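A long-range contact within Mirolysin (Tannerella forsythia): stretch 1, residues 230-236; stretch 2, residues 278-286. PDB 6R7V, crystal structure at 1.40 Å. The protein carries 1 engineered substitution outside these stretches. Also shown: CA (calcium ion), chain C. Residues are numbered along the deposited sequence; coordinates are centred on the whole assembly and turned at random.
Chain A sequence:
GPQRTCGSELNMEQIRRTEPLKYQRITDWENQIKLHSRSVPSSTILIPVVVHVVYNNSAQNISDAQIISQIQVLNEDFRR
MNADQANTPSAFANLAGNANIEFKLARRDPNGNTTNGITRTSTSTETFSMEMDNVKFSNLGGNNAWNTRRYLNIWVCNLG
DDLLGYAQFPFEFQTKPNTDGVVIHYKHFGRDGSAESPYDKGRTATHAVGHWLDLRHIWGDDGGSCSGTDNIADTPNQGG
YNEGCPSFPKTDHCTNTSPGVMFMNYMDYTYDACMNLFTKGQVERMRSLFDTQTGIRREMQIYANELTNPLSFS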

# COMPACT_ATOMS: atom_id res chain seq x y z
N ASP A 230 -10.44 10.53 5.31
CA ASP A 230 -9.17 10.00 4.81
C ASP A 230 -8.17 11.15 4.72
O ASP A 230 -7.05 10.96 4.26
CB ASP A 230 -9.32 9.25 3.48
CG ASP A 230 -9.72 10.10 2.29
OD1 ASP A 230 -10.21 11.24 2.50
OD2 ASP A 230 -9.55 9.62 1.14
N ASN A 231 -8.54 12.37 5.20
CA ASN A 231 -7.69 13.57 5.19
C ASN A 231 -7.33 14.02 3.78
O ASN A 231 -6.38 14.78 3.61
CB ASN A 231 -6.42 13.42 6.04
CG ASN A 231 -6.74 13.05 7.48
OD1 ASN A 231 -6.27 12.04 7.99
ND2 ASN A 231 -7.57 13.84 8.14
N ILE A 232 -8.11 13.59 2.76
CA ILE A 232 -7.90 14.01 1.38
C ILE A 232 -9.13 14.79 0.90
O ILE A 232 -10.23 14.22 0.82
CB ILE A 232 -7.59 12.83 0.45
CG1 ILE A 232 -6.43 11.93 0.98
CG2 ILE A 232 -7.29 13.35 -0.96
CD1 ILE A 232 -5.05 12.54 0.98
N ALA A 233 -8.95 16.09 0.59
CA ALA A 233 -10.11 16.89 0.19
C ALA A 233 -10.73 16.49 -1.16
O ALA A 233 -11.96 16.62 -1.31
CB ALA A 233 -9.71 18.37 0.15
N ASP A 234 -9.93 15.94 -2.11
CA ASP A 234 -10.52 15.66 -3.42
C ASP A 234 -11.09 14.22 -3.52
O ASP A 234 -11.64 13.86 -4.58
CB ASP A 234 -9.58 15.98 -4.56
CG ASP A 234 -8.33 15.15 -4.61
OD1 ASP A 234 -8.21 14.20 -3.80
OD2 ASP A 234 -7.49 15.40 -5.51
N THR A 235 -11.07 13.43 -2.41
CA THR A 235 -11.81 12.18 -2.39
C THR A 235 -13.16 12.52 -1.73
O THR A 235 -13.18 12.99 -0.57
CB THR A 235 -11.05 11.05 -1.68
OG1 THR A 235 -10.65 11.54 -0.40
CG2 THR A 235 -9.87 10.56 -2.48
N PRO A 236 -14.29 12.32 -2.46
CA PRO A 236 -15.61 12.64 -1.87
C PRO A 236 -15.83 11.94 -0.53
O PRO A 236 -15.46 10.78 -0.39
CB PRO A 236 -16.59 12.11 -2.90
CG PRO A 236 -15.83 12.13 -4.21
CD PRO A 236 -14.41 11.78 -3.83
N PHE A 278 -5.67 6.91 -8.33
CA PHE A 278 -5.38 7.72 -7.16
C PHE A 278 -5.79 9.12 -7.52
O PHE A 278 -5.74 9.47 -8.70
CB PHE A 278 -3.90 7.74 -6.77
CG PHE A 278 -3.35 6.47 -6.14
CD1 PHE A 278 -3.77 6.05 -4.88
CD2 PHE A 278 -2.33 5.76 -6.78
CE1 PHE A 278 -3.20 4.92 -4.28
CE2 PHE A 278 -1.78 4.62 -6.19
CZ PHE A 278 -2.24 4.20 -4.96
N THR A 279 -6.09 9.95 -6.54
CA THR A 279 -6.35 11.36 -6.86
C THR A 279 -5.07 12.20 -6.75
O THR A 279 -4.07 11.77 -6.14
CB THR A 279 -7.38 11.97 -5.92
OG1 THR A 279 -6.84 12.09 -4.60
CG2 THR A 279 -8.69 11.25 -5.91
N LYS A 280 -5.12 13.44 -7.26
CA LYS A 280 -3.99 14.36 -7.09
C LYS A 280 -3.70 14.60 -5.59
O LYS A 280 -2.54 14.71 -5.20
CB LYS A 280 -4.29 15.69 -7.77
CG LYS A 280 -4.33 15.55 -9.29
CD LYS A 280 -4.86 16.82 -9.96
CE LYS A 280 -4.92 16.66 -11.46
NZ LYS A 280 -5.56 17.85 -12.09
N GLY A 281 -4.75 14.72 -4.77
CA GLY A 281 -4.55 14.93 -3.34
C GLY A 281 -3.87 13.76 -2.66
O GLY A 281 -3.04 13.95 -1.75
N GLN A 282 -4.23 12.52 -3.06
CA GLN A 282 -3.55 11.34 -2.51
C GLN A 282 -2.09 11.34 -2.95
O GLN A 282 -1.24 11.07 -2.12
CB GLN A 282 -4.26 10.06 -2.97
CG GLN A 282 -5.62 9.84 -2.29
CD GLN A 282 -6.36 8.69 -2.94
OE1 GLN A 282 -6.35 8.53 -4.16
NE2 GLN A 282 -6.96 7.82 -2.10
N VAL A 283 -1.81 11.65 -4.23
CA VAL A 283 -0.43 11.76 -4.72
C VAL A 283 0.39 12.75 -3.86
O VAL A 283 1.55 12.47 -3.53
CB VAL A 283 -0.43 12.20 -6.20
CG1 VAL A 283 0.95 12.72 -6.63
CG2 VAL A 283 -0.87 11.03 -7.06
N GLU A 284 -0.16 13.92 -3.59
CA GLU A 284 0.54 14.92 -2.79
C GLU A 284 0.92 14.35 -1.44
O GLU A 284 2.06 14.55 -0.99
CB GLU A 284 -0.32 16.18 -2.60
CG GLU A 284 -0.51 17.02 -3.85
CD GLU A 284 -1.47 18.17 -3.64
OE1 GLU A 284 -1.02 19.24 -3.15
OE2 GLU A 284 -2.67 18.01 -3.95
N ARG A 285 -0.01 13.62 -0.79
CA ARG A 285 0.26 13.07 0.52
C ARG A 285 1.39 12.03 0.43
O ARG A 285 2.28 12.02 1.28
CB ARG A 285 -1.02 12.46 1.10
CG ARG A 285 -0.81 11.68 2.37
CD ARG A 285 -0.27 12.50 3.51
NE ARG A 285 -1.29 13.35 4.07
CZ ARG A 285 -1.84 13.18 5.27
NH1 ARG A 285 -1.38 12.24 6.08
NH2 ARG A 285 -2.79 13.98 5.68
N MET A 286 1.34 11.15 -0.56
CA MET A 286 2.36 10.10 -0.69
C MET A 286 3.74 10.69 -0.98
O MET A 286 4.73 10.32 -0.34
CB MET A 286 1.95 9.13 -1.82
CG MET A 286 0.69 8.34 -1.45
SD MET A 286 0.42 6.93 -2.57
CE MET A 286 -0.15 7.82 -4.06
CA CA C . -11.90 12.62 1.50
O HOH W 1 -7.32 8.08 0.75
O HOH W 2 -13.01 11.84 3.66
O HOH W 3 -3.77 15.47 3.53
O HOH W 4 -13.13 10.51 1.09
O HOH W 5 -13.52 14.29 1.92
O HOH W 6 -11.15 13.98 3.53

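How does the start of the loop reach a helix that its own side chains barely touch? Asp230 does so through a water. Its OD1 helps to hold the loop itself, binding the calcium ion CA at 2.4 Å and accepting a hydrogen bond from Ile232 N at 3.2 Å, while its OD2 accepts one from Thr235 OG1 at 2.7 Å. OD2 also accepts a hydrogen bond from water 1, 2.7 Å away, and that water in turn accepts from Gln282 NE2 at 2.9 Å, so a single water spans the gap to the helix. Asn231 repeats the arrangement with its backbone: water 3 donates to Asn231 O at 2.7 Å and accepts from Arg285 NH2 at 2.8 Å. The direct contact here is looser, with Asn231 CB packed 3.7 Å from Arg285 NH2.

What fills the space between loop and helix? Ile232 does, with chi1 and chi2 both in the m well and more area covered by the other stretch than any other residue of the contact. Its CD1 lies 3.7 Å from Gly281 O and 4.0 Å from Arg285 CB, and its CG1 comes within 4.0 Å of Gln282 CG. Its CG2 approaches the helix start, 3.8 Å from Gln282 N and 3.9 Å from Thr279 OG1. The CA atoms of Ile232 and Gly281 are 5.9 Å apart, a close approach that leaves little room at position 281. An ideal CB on Gly281 would fall 2.9 Å from Ile232 CG2 and 2.8 Å from Asp234 OD1, a clash with both.

What does the turn that begins at Ile232 deliver to the helix? Residues Ile232 to Thr235 form a type I beta turn, closed by a weak hydrogen bond from Thr235 N to Ile232 O at 3.4 Å. Ala233 makes no contact with the helix, but Asp234 points its CB toward it and engages the start of the helix with both carboxylate oxygens, OD1 at the N-cap residue and OD2 in the first turn. OD1 accepts a hydrogen bond from Thr279 OG1 at 2.6 Å, and OD2 accepts one from Gly281 N at 2.9 Å. Backbone NH groups in a helix's first turn lack acceptors within the helix, so a carboxylate from the loop suits this end well. Thr279 OG1 meanwhile accepts from Gln282 N at 3.1 Å as the N-cap, so the same hydroxyl caps the helix and donates to Asp234.

How does the end of the stretch tie the calcium site to the packing? Thr235 faces both. Its O and OG1 each bind CA at 2.5 Å, joining Asp230 OD1 and Ile232 O, the latter at 2.4 Å; four waters complete the coordination of the ion. Its methyl CG2 instead packs against the other stretch, 3.7 Å from Thr279 CG2 and 4.0 Å from Gln282 CD. The metal thus gathers the loop around itself while apolar contacts and the Asp234 hydrogen bonds join that loop to the helix. Pro236 lies beyond the contact.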